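Long-range contacts in luciferase-like monooxygenase (PDB 4US5), which probably acts as a flavin-utilising monooxygenase of the bacterial luciferase family, linked to epoxide formation in mensacarcin biosynthesis: residues Ala13-Glu17 / Leu257-Ala261; Met203-Arg207 / Pro219-Leu223; Val227-Asp233 / Val288-Val294; Arg244-Arg248 / Glu267-Pro273. All blocks are in the same frame, centred on the assembly; numbering follows the deposited sequence.

How the interactions relate
Interactions 1 and 2 are largely buried, whereas interactions 3 and 4 reach the surface, and their chemistry follows. Interaction 2 is apolar helix-on-sheet packing with one hydrogen bond; interaction 1 joins two loops by a backbone bridge. Interactions 2 and 3 share strand 221-229, interaction 2 at its N-terminal start and interaction 3 at its C-terminal end beside strand 286-289, with an Asp-Arg salt bridge near the surface. Interaction 4, farthest of the four from the chain centre, depends on an arginine bound to backbone carbonyls. Interactions 1 and 4 touch: Leu258 CD2 lies 3.6 Å from Phe246 CD1. Interaction 2 lies farther off, its centre about 32 Å from that of interaction 1, across the chain's centre.

Interaction 1. Residues Ala13-Glu17 / Leu257-Ala261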
# COMPACT_ATOMS: atom_id res chain seq x y z
N ALA B 13 9.72 9.26 -8.97
CA ALA B 13 10.71 9.11 -7.88
C ALA B 13 12.08 8.66 -8.40
O ALA B 13 12.58 7.60 -8.04
CB ALA B 13 10.20 8.20 -6.80
N PRO B 14 12.70 9.50 -9.22
CA PRO B 14 14.00 9.11 -9.74
C PRO B 14 15.04 9.00 -8.63
O PRO B 14 14.95 9.69 -7.62
CB PRO B 14 14.34 10.21 -10.74
CG PRO B 14 13.37 11.29 -10.51
CD PRO B 14 12.27 10.83 -9.67
N VAL B 15 15.99 8.10 -8.82
CA VAL B 15 17.11 7.96 -7.89
C VAL B 15 18.30 8.65 -8.54
O VAL B 15 18.63 8.39 -9.72
CB VAL B 15 17.43 6.50 -7.63
CG1 VAL B 15 18.51 6.38 -6.55
CG2 VAL B 15 16.15 5.75 -7.19
N VAL B 16 18.93 9.54 -7.79
CA VAL B 16 19.90 10.46 -8.38
C VAL B 16 21.32 10.17 -7.81
O VAL B 16 21.48 9.68 -6.71
CB VAL B 16 19.52 11.92 -8.14
CG1 VAL B 16 18.06 12.16 -8.55
CG2 VAL B 16 19.72 12.32 -6.69
N GLU B 17 22.31 10.44 -8.63
CA GLU B 17 23.70 10.15 -8.27
C GLU B 17 24.08 10.81 -6.97
O GLU B 17 23.85 11.99 -6.75
CB GLU B 17 24.67 10.63 -9.37
CG GLU B 17 26.12 10.19 -9.10
CD GLU B 17 26.26 8.68 -9.20
OE1 GLU B 17 25.90 8.11 -10.26
OE2 GLU B 17 26.67 8.06 -8.22
N LEU B 257 22.33 6.09 -12.25
CA LEU B 257 21.48 7.06 -11.61
C LEU B 257 21.55 8.39 -12.36
O LEU B 257 22.49 8.64 -13.11
CB LEU B 257 21.90 7.23 -10.15
CG LEU B 257 21.99 5.96 -9.28
CD1 LEU B 257 22.32 6.36 -7.86
CD2 LEU B 257 20.72 5.14 -9.33
N LEU B 258 20.53 9.25 -12.16
CA LEU B 258 20.54 10.56 -12.80
C LEU B 258 21.83 11.33 -12.44
O LEU B 258 22.17 11.49 -11.27
CB LEU B 258 19.33 11.40 -12.40
CG LEU B 258 17.95 11.08 -12.98
CD1 LEU B 258 17.00 12.26 -12.68
CD2 LEU B 258 17.99 10.82 -14.45
N PRO B 259 22.57 11.81 -13.48
CA PRO B 259 23.83 12.51 -13.19
C PRO B 259 23.67 13.97 -12.71
O PRO B 259 22.68 14.65 -13.05
CB PRO B 259 24.55 12.48 -14.52
CG PRO B 259 23.47 12.45 -15.55
CD PRO B 259 22.34 11.65 -14.93
N PRO B 260 24.67 14.48 -11.97
CA PRO B 260 24.59 15.88 -11.53
C PRO B 260 24.66 16.84 -12.70
O PRO B 260 25.30 16.52 -13.71
CB PRO B 260 25.79 16.04 -10.58
CG PRO B 260 26.49 14.73 -10.53
CD PRO B 260 25.87 13.77 -11.50
N ALA B 261 24.03 18.00 -12.55
CA ALA B 261 23.88 18.95 -13.64
C ALA B 261 25.23 19.43 -14.20
O ALA B 261 25.43 19.46 -15.41
CB ALA B 261 23.03 20.14 -13.18
O HOH W 1 25.22 8.98 -12.60
O HOH W 2 24.96 5.34 -10.95
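Leu257, Glu17 and Leu258 carry most of the 354 Å² buried here. Leu258 supplies the backbone bridge: its N donates to Val15 O (3.2 Å) and its O accepts from Glu17 N (2.8 Å), so the two extended loops pair round Val16 and Leu258, whose CA atoms are 4.5 Å apart. The end-to-end directions differ by 65°, and the bridge remains a single one. The Leu258 side chain reaches Pro14, its CD1 3.9 Å from Pro14 CB. Leu257 points toward the opposite loop, its CD2 3.8 Å from Val15 CG1 and its CD1 3.6 Å from Val16 O. Glu17 supplies the water-mediated polar part: its OE1 accepts from water 1 (2.6 Å), which also donates to Leu257 O (2.8 Å), and from water 2 (3.0 Å), which accepts from Leu257 N (3.0 Å). The contact thus ties the loop after barrel strand 6-11 to the one leading into helix 261-268, with Val15 against helix 21-38 and Leu258 and Pro259 against helix 233-251.

Interaction 2. Residues Met203-Arg207 / Pro219-Leu223; sequences MDTYR and PRPIL
Helix 203-207 lies over strand 221-223 at an axis separation of 10.2 Å, nearly antiparallel at 169°; CA distances are 7.5 Å from Met203 to Pro221 and 5.9 Å from Arg207 to Pro219. The main bump on the strand side is the Pro221 ring, which fits between two helix side chains pointing toward it. Selenomethionine Met203, all m, puts its CE 3.6 Å from Pro221 CB and 3.8 Å from Ile222 O, while reaching Leu223 CD1 at 4.2 Å. Tyr206 (chi1 t) brings its CE2 to 3.9 Å from Pro221 CB and 3.7 Å from Pro219 CB. This is the helix-to-strand half of the beta-alpha-beta unit 188-191, 199-209, 221-229 of the TIM barrel. Arg220 N, near the plane of the tyrosine ring, donates to Tyr206 OH (3.0 Å, 170°); that hydroxyl also bonds to Leu186 O. Arg207 CG lies against Pro219 CB at 4.1 Å, while its guanidinium folds back along the helix, with NE donating to Met203 O (3.2 Å) and NH2 forming a salt bridge with Asp204 OD1 (2.8 Å).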
# COMPACT_ATOMS: atom_id res chain seq x y z
N MSE B 203 -4.84 13.24 -28.64
CA MSE B 203 -5.73 14.08 -27.90
C MSE B 203 -6.95 14.46 -28.75
O MSE B 203 -8.06 14.56 -28.24
CB MSE B 203 -4.99 15.29 -27.34
CG MSE B 203 -3.88 14.84 -26.35
SE MSE B 203 -4.69 14.31 -24.62
CE MSE B 203 -4.67 16.08 -23.77
N ASP B 204 -6.73 14.67 -30.04
CA ASP B 204 -7.88 14.90 -30.98
C ASP B 204 -8.81 13.69 -31.00
O ASP B 204 -10.03 13.85 -30.88
CB ASP B 204 -7.37 15.17 -32.40
CG ASP B 204 -6.84 16.58 -32.58
OD1 ASP B 204 -7.06 17.42 -31.70
OD2 ASP B 204 -6.18 16.85 -33.63
N THR B 205 -8.23 12.51 -31.13
CA THR B 205 -8.97 11.24 -31.18
C THR B 205 -9.77 10.98 -29.93
O THR B 205 -10.95 10.59 -29.98
CB THR B 205 -8.02 10.07 -31.44
OG1 THR B 205 -7.43 10.23 -32.73
CG2 THR B 205 -8.74 8.73 -31.41
N TYR B 206 -9.14 11.22 -28.77
CA TYR B 206 -9.83 11.08 -27.50
C TYR B 206 -11.11 11.91 -27.45
O TYR B 206 -12.19 11.41 -27.08
CB TYR B 206 -8.91 11.52 -26.32
CG TYR B 206 -9.60 11.55 -25.00
CD1 TYR B 206 -10.15 10.39 -24.46
CD2 TYR B 206 -9.65 12.70 -24.25
CE1 TYR B 206 -10.78 10.41 -23.22
CE2 TYR B 206 -10.27 12.72 -23.02
CZ TYR B 206 -10.83 11.57 -22.50
OH TYR B 206 -11.45 11.62 -21.26
N ARG B 207 -11.00 13.17 -27.81
CA ARG B 207 -12.12 14.09 -27.79
C ARG B 207 -13.17 13.74 -28.83
O ARG B 207 -14.35 13.73 -28.52
CB ARG B 207 -11.66 15.53 -27.96
CG ARG B 207 -11.00 16.07 -26.69
CD ARG B 207 -10.47 17.46 -26.88
NE ARG B 207 -9.37 17.46 -27.83
CZ ARG B 207 -8.83 18.54 -28.34
NH1 ARG B 207 -9.29 19.75 -27.98
NH2 ARG B 207 -7.83 18.43 -29.21
N PRO B 219 -15.28 14.72 -22.22
CA PRO B 219 -13.86 14.35 -22.16
C PRO B 219 -13.15 15.07 -21.02
O PRO B 219 -13.46 16.21 -20.72
CB PRO B 219 -13.31 14.81 -23.52
CG PRO B 219 -14.51 14.91 -24.41
CD PRO B 219 -15.64 15.30 -23.52
N ARG B 220 -12.22 14.38 -20.36
CA ARG B 220 -11.44 14.97 -19.30
C ARG B 220 -9.95 14.68 -19.59
O ARG B 220 -9.41 13.72 -19.10
CB ARG B 220 -11.85 14.38 -17.95
CG ARG B 220 -13.31 14.65 -17.59
CD ARG B 220 -13.54 16.01 -16.92
NE ARG B 220 -12.43 16.37 -16.03
CZ ARG B 220 -12.23 15.84 -14.83
NH1 ARG B 220 -13.04 14.89 -14.36
NH2 ARG B 220 -11.20 16.24 -14.08
N PRO B 221 -9.33 15.49 -20.45
CA PRO B 221 -7.96 15.25 -20.86
C PRO B 221 -6.92 15.94 -19.98
O PRO B 221 -7.03 17.14 -19.68
CB PRO B 221 -7.93 15.80 -22.31
CG PRO B 221 -9.23 16.50 -22.54
CD PRO B 221 -9.93 16.59 -21.23
N ILE B 222 -5.87 15.20 -19.63
CA ILE B 222 -4.67 15.72 -19.02
C ILE B 222 -3.51 15.45 -19.98
O ILE B 222 -3.44 14.38 -20.59
CB ILE B 222 -4.39 14.98 -17.67
CG1 ILE B 222 -5.37 15.48 -16.62
CG2 ILE B 222 -2.95 15.18 -17.21
CD1 ILE B 222 -5.19 14.85 -15.25
N LEU B 223 -2.59 16.39 -20.08
CA LEU B 223 -1.36 16.18 -20.81
C LEU B 223 -0.18 16.05 -19.84
O LEU B 223 0.09 16.97 -19.08
CB LEU B 223 -1.13 17.37 -21.73
CG LEU B 223 -0.11 17.24 -22.84
CD1 LEU B 223 -0.49 16.13 -23.80
CD2 LEU B 223 0.02 18.57 -23.56

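Interaction 3. Residues Val227-Asp233 / Val288-Val294; sequences VCCAETD and VGSPDRV
Residues 227-229 end strand 221-229, the seventh of the barrel, beside strand 286-289, with Val227 CG1 4.4 Å from Val294 CB. Cys228 pairs in parallel with Val288 (CA-CA 4.7 Å): Gly289 N donates to Cys228 O (3.1 Å), and the side chains of Cys228 and Val288 face helix 233-251. Cys229 pairs with Gly289 (CA-CA 5.2 Å); its SG (chi1 t) turns to the other face, 3.9 Å from Val294 CG2 and 4.1 Å from Pro291 CG. Ala230 N continues the pairing to Gly289 O (3.3 Å). Gly289, at phi/psi 151/-167, takes angles that only glycine readily adopts. Beyond Glu231 the chain turns through Thr232, N-cap of helix 233-251. Asp233 (chi1 m) reaches back: OD1 accepts from Ser290 N (2.9 Å) and Arg293 NE (2.8 Å), OD2 from Arg293 NH2 (2.9 Å). Ser290 (chi1 p), N-cap of helix 291-305, accepts from Arg293 N at its OG (3.3 Å). One carboxylate thus couples the starts of two helices, its charge balanced by a two-pronged salt bridge.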
# COMPACT_ATOMS: atom_id res chain seq x y z
N VAL B 227 8.90 18.91 -17.63
CA VAL B 227 9.26 20.30 -17.64
C VAL B 227 10.49 20.51 -16.79
O VAL B 227 10.61 19.95 -15.70
CB VAL B 227 8.14 21.19 -17.09
CG1 VAL B 227 8.51 22.66 -17.14
CG2 VAL B 227 6.84 20.92 -17.82
N CYS B 228 11.41 21.32 -17.31
CA CYS B 228 12.58 21.74 -16.57
C CYS B 228 12.65 23.26 -16.61
O CYS B 228 13.04 23.87 -17.62
CB CYS B 228 13.82 21.11 -17.22
SG CYS B 228 15.35 21.47 -16.38
N CYS B 229 12.17 23.89 -15.53
CA CYS B 229 12.02 25.34 -15.45
C CYS B 229 13.01 25.93 -14.43
O CYS B 229 13.25 25.36 -13.35
CB CYS B 229 10.59 25.70 -15.10
SG CYS B 229 10.28 27.47 -15.02
N ALA B 230 13.64 27.05 -14.79
CA ALA B 230 14.50 27.78 -13.86
C ALA B 230 14.35 29.26 -14.19
O ALA B 230 13.65 29.61 -15.12
CB ALA B 230 15.93 27.37 -14.00
N GLU B 231 14.95 30.12 -13.36
CA GLU B 231 14.67 31.55 -13.46
C GLU B 231 15.04 32.11 -14.83
O GLU B 231 14.39 33.01 -15.30
CB GLU B 231 15.36 32.30 -12.34
CG GLU B 231 14.89 33.75 -12.20
CD GLU B 231 13.47 33.87 -11.62
OE1 GLU B 231 13.33 33.66 -10.38
OE2 GLU B 231 12.49 34.20 -12.37
N THR B 232 16.08 31.56 -15.44
CA THR B 232 16.57 32.05 -16.76
C THR B 232 16.74 30.85 -17.67
O THR B 232 16.89 29.72 -17.18
CB THR B 232 17.95 32.74 -16.63
OG1 THR B 232 18.90 31.81 -16.14
CG2 THR B 232 17.89 33.96 -15.71
N ASP B 233 16.73 31.08 -18.99
CA ASP B 233 16.95 30.03 -19.96
C ASP B 233 18.29 29.33 -19.73
O ASP B 233 18.37 28.12 -19.87
CB ASP B 233 16.87 30.57 -21.42
CG ASP B 233 15.40 30.94 -21.88
OD1 ASP B 233 14.41 30.21 -21.57
OD2 ASP B 233 15.24 31.97 -22.60
N VAL B 288 11.69 23.00 -21.73
CA VAL B 288 12.78 23.58 -20.94
C VAL B 288 12.82 25.08 -21.12
O VAL B 288 12.65 25.58 -22.25
CB VAL B 288 14.14 23.03 -21.39
CG1 VAL B 288 15.27 23.61 -20.53
CG2 VAL B 288 14.15 21.52 -21.35
N GLY B 289 13.07 25.81 -20.04
CA GLY B 289 13.34 27.24 -20.14
C GLY B 289 12.98 28.07 -18.94
O GLY B 289 12.65 27.54 -17.85
N SER B 290 12.99 29.39 -19.16
CA SER B 290 12.51 30.35 -18.19
C SER B 290 11.02 30.18 -17.96
O SER B 290 10.34 29.53 -18.75
CB SER B 290 12.79 31.77 -18.72
OG SER B 290 11.97 31.99 -19.85
N PRO B 291 10.49 30.77 -16.87
CA PRO B 291 9.07 30.67 -16.62
C PRO B 291 8.21 31.13 -17.79
O PRO B 291 7.26 30.43 -18.17
CB PRO B 291 8.85 31.57 -15.39
CG PRO B 291 10.16 31.58 -14.71
CD PRO B 291 11.16 31.56 -15.81
N ASP B 292 8.52 32.29 -18.35
CA ASP B 292 7.74 32.80 -19.50
C ASP B 292 7.81 31.85 -20.68
O ASP B 292 6.81 31.59 -21.31
CB ASP B 292 8.22 34.19 -19.93
CG ASP B 292 7.73 35.29 -19.02
OD1 ASP B 292 6.94 35.01 -18.07
OD2 ASP B 292 8.21 36.43 -19.21
N ARG B 293 8.98 31.34 -20.98
CA ARG B 293 9.14 30.48 -22.16
C ARG B 293 8.35 29.18 -21.98
O ARG B 293 7.62 28.77 -22.88
CB ARG B 293 10.61 30.15 -22.44
CG ARG B 293 10.79 29.24 -23.66
CD ARG B 293 12.19 28.69 -23.86
NE ARG B 293 13.14 29.77 -24.04
CZ ARG B 293 13.29 30.46 -25.17
NH1 ARG B 293 12.53 30.20 -26.24
NH2 ARG B 293 14.19 31.44 -25.23
N VAL B 294 8.51 28.54 -20.82
CA VAL B 294 7.79 27.28 -20.59
C VAL B 294 6.29 27.53 -20.52
O VAL B 294 5.54 26.77 -21.08
CB VAL B 294 8.34 26.41 -19.41
CG1 VAL B 294 9.86 26.31 -19.50
CG2 VAL B 294 7.94 26.99 -18.09

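Interaction 4. Residues Arg244-Arg248 / Glu267-Pro273; sequences RLFHR and EMDKPGP
This is a helix-to-loop contact at the periphery, its centre about 25 Å from the centre of the chain, in which the Arg248 side chain of helix 233-251 is wrapped by the end of helix 261-268 and the following loop. CA atoms are 6.4 Å apart for Leu245 and Met268, 5.4 Å for Arg248 and Pro273. Arg248 (chi1 t, chi2 t, chi3 m, chi4 near 180°) has 155 Å² covered and donates to three carbonyls at its guanidinium edge: NE to Pro273 O (2.7 Å, 179°), NH1 to Glu267 O (2.7 Å, 132°) and NH2 to Lys270 O (2.9 Å). Met268 SE, of a selenomethionine with all chis m, covers one face, 3.7 Å from Arg248 NE; Gly272 CA, 3.6 Å from Arg248 NH2, covers the opposite one. A CB on Gly272 would clash with the guanidinium. Both helices belong to the excursion between barrel strand 221-229 and helix 291-305, consistent with the insertion at this point in bacterial luciferase relatives. Closer to the backbone of helix 233-251, Leu245 CA lies 3.6 Å from Met268 SE. Arg244 places NH1 3.7 Å from Met268 CB; its NH2 donates to water 4 (3.1 Å) and forms a salt bridge with Asp274.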
# COMPACT_ATOMS: atom_id res chain seq x y z
N ARG B 244 19.60 15.24 -20.59
CA ARG B 244 20.26 15.06 -21.85
C ARG B 244 21.30 13.93 -21.73
O ARG B 244 21.37 13.05 -22.61
CB ARG B 244 20.92 16.36 -22.28
CG ARG B 244 19.95 17.45 -22.66
CD ARG B 244 20.67 18.74 -22.97
NE ARG B 244 21.48 18.60 -24.18
CZ ARG B 244 22.63 19.21 -24.39
NH1 ARG B 244 23.14 20.05 -23.51
NH2 ARG B 244 23.30 18.96 -25.53
N LEU B 245 22.12 13.99 -20.69
CA LEU B 245 23.20 12.99 -20.49
C LEU B 245 22.62 11.64 -20.14
O LEU B 245 23.12 10.62 -20.60
CB LEU B 245 24.16 13.43 -19.39
CG LEU B 245 25.31 12.46 -19.04
CD1 LEU B 245 26.13 12.15 -20.28
CD2 LEU B 245 26.19 13.04 -17.94
N PHE B 246 21.50 11.62 -19.40
CA PHE B 246 20.84 10.36 -19.10
C PHE B 246 20.44 9.69 -20.40
O PHE B 246 20.65 8.49 -20.58
CB PHE B 246 19.61 10.56 -18.18
CG PHE B 246 18.93 9.29 -17.75
CD1 PHE B 246 19.45 8.49 -16.76
CD2 PHE B 246 17.74 8.90 -18.37
CE1 PHE B 246 18.83 7.31 -16.37
CE2 PHE B 246 17.10 7.72 -18.00
CZ PHE B 246 17.63 6.93 -16.99
N HIS B 247 19.96 10.47 -21.36
CA HIS B 247 19.61 9.87 -22.65
C HIS B 247 20.81 9.39 -23.46
O HIS B 247 20.73 8.37 -24.11
CB HIS B 247 18.79 10.82 -23.51
CG HIS B 247 17.32 10.65 -23.34
ND1 HIS B 247 16.64 11.18 -22.27
CD2 HIS B 247 16.42 9.95 -24.06
CE1 HIS B 247 15.38 10.83 -22.34
NE2 HIS B 247 15.21 10.12 -23.44
N ARG B 248 21.88 10.17 -23.47
CA ARG B 248 23.12 9.75 -24.16
C ARG B 248 23.55 8.41 -23.61
O ARG B 248 23.86 7.48 -24.36
CB ARG B 248 24.24 10.79 -23.97
CG ARG B 248 25.61 10.26 -24.40
CD ARG B 248 26.72 11.28 -24.18
NE ARG B 248 26.72 12.34 -25.19
CZ ARG B 248 27.60 13.33 -25.23
NH1 ARG B 248 28.57 13.41 -24.33
NH2 ARG B 248 27.53 14.23 -26.18
N GLU B 267 29.94 17.00 -19.89
CA GLU B 267 29.83 15.86 -20.81
C GLU B 267 29.14 16.18 -22.12
O GLU B 267 29.55 15.70 -23.18
CB GLU B 267 29.12 14.67 -20.14
CG GLU B 267 29.94 13.94 -19.10
CD GLU B 267 31.24 13.39 -19.68
OE1 GLU B 267 31.18 12.46 -20.52
OE2 GLU B 267 32.31 13.94 -19.34
N MSE B 268 28.04 16.94 -22.06
CA MSE B 268 27.25 17.15 -23.27
C MSE B 268 27.93 18.14 -24.19
O MSE B 268 27.59 18.21 -25.36
CB MSE B 268 25.84 17.62 -22.94
CG MSE B 268 25.07 16.52 -22.20
SE MSE B 268 24.97 14.81 -23.11
CE MSE B 268 24.16 15.34 -24.82
N ASP B 269 28.90 18.90 -23.68
CA ASP B 269 29.73 19.76 -24.54
C ASP B 269 30.74 18.95 -25.37
O ASP B 269 31.32 19.48 -26.32
CB ASP B 269 30.46 20.83 -23.71
CG ASP B 269 29.55 22.00 -23.30
OD1 ASP B 269 28.51 22.20 -23.94
OD2 ASP B 269 29.88 22.68 -22.32
N LYS B 270 30.96 17.68 -25.02
CA LYS B 270 31.85 16.83 -25.77
C LYS B 270 31.07 16.09 -26.85
O LYS B 270 29.88 15.85 -26.71
CB LYS B 270 32.55 15.82 -24.86
CG LYS B 270 33.30 16.43 -23.68
CD LYS B 270 33.46 15.42 -22.55
CE LYS B 270 34.30 15.96 -21.36
NZ LYS B 270 34.90 14.88 -20.52
N PRO B 271 31.77 15.71 -27.94
CA PRO B 271 31.14 14.93 -29.00
C PRO B 271 30.52 13.64 -28.48
O PRO B 271 31.02 13.05 -27.52
CB PRO B 271 32.31 14.61 -29.95
CG PRO B 271 33.34 15.66 -29.67
CD PRO B 271 33.18 16.04 -28.23
N GLY B 272 29.43 13.21 -29.10
CA GLY B 272 28.75 11.99 -28.68
C GLY B 272 27.27 11.99 -29.02
O GLY B 272 26.75 12.98 -29.50
N PRO B 273 26.60 10.86 -28.79
CA PRO B 273 25.17 10.81 -29.01
C PRO B 273 24.44 11.92 -28.26
O PRO B 273 24.78 12.25 -27.11
CB PRO B 273 24.77 9.43 -28.47
CG PRO B 273 26.05 8.63 -28.40
CD PRO B 273 27.12 9.63 -28.14
O HOH W 3 26.21 21.17 -22.32
O HOH W 4 25.90 20.67 -25.55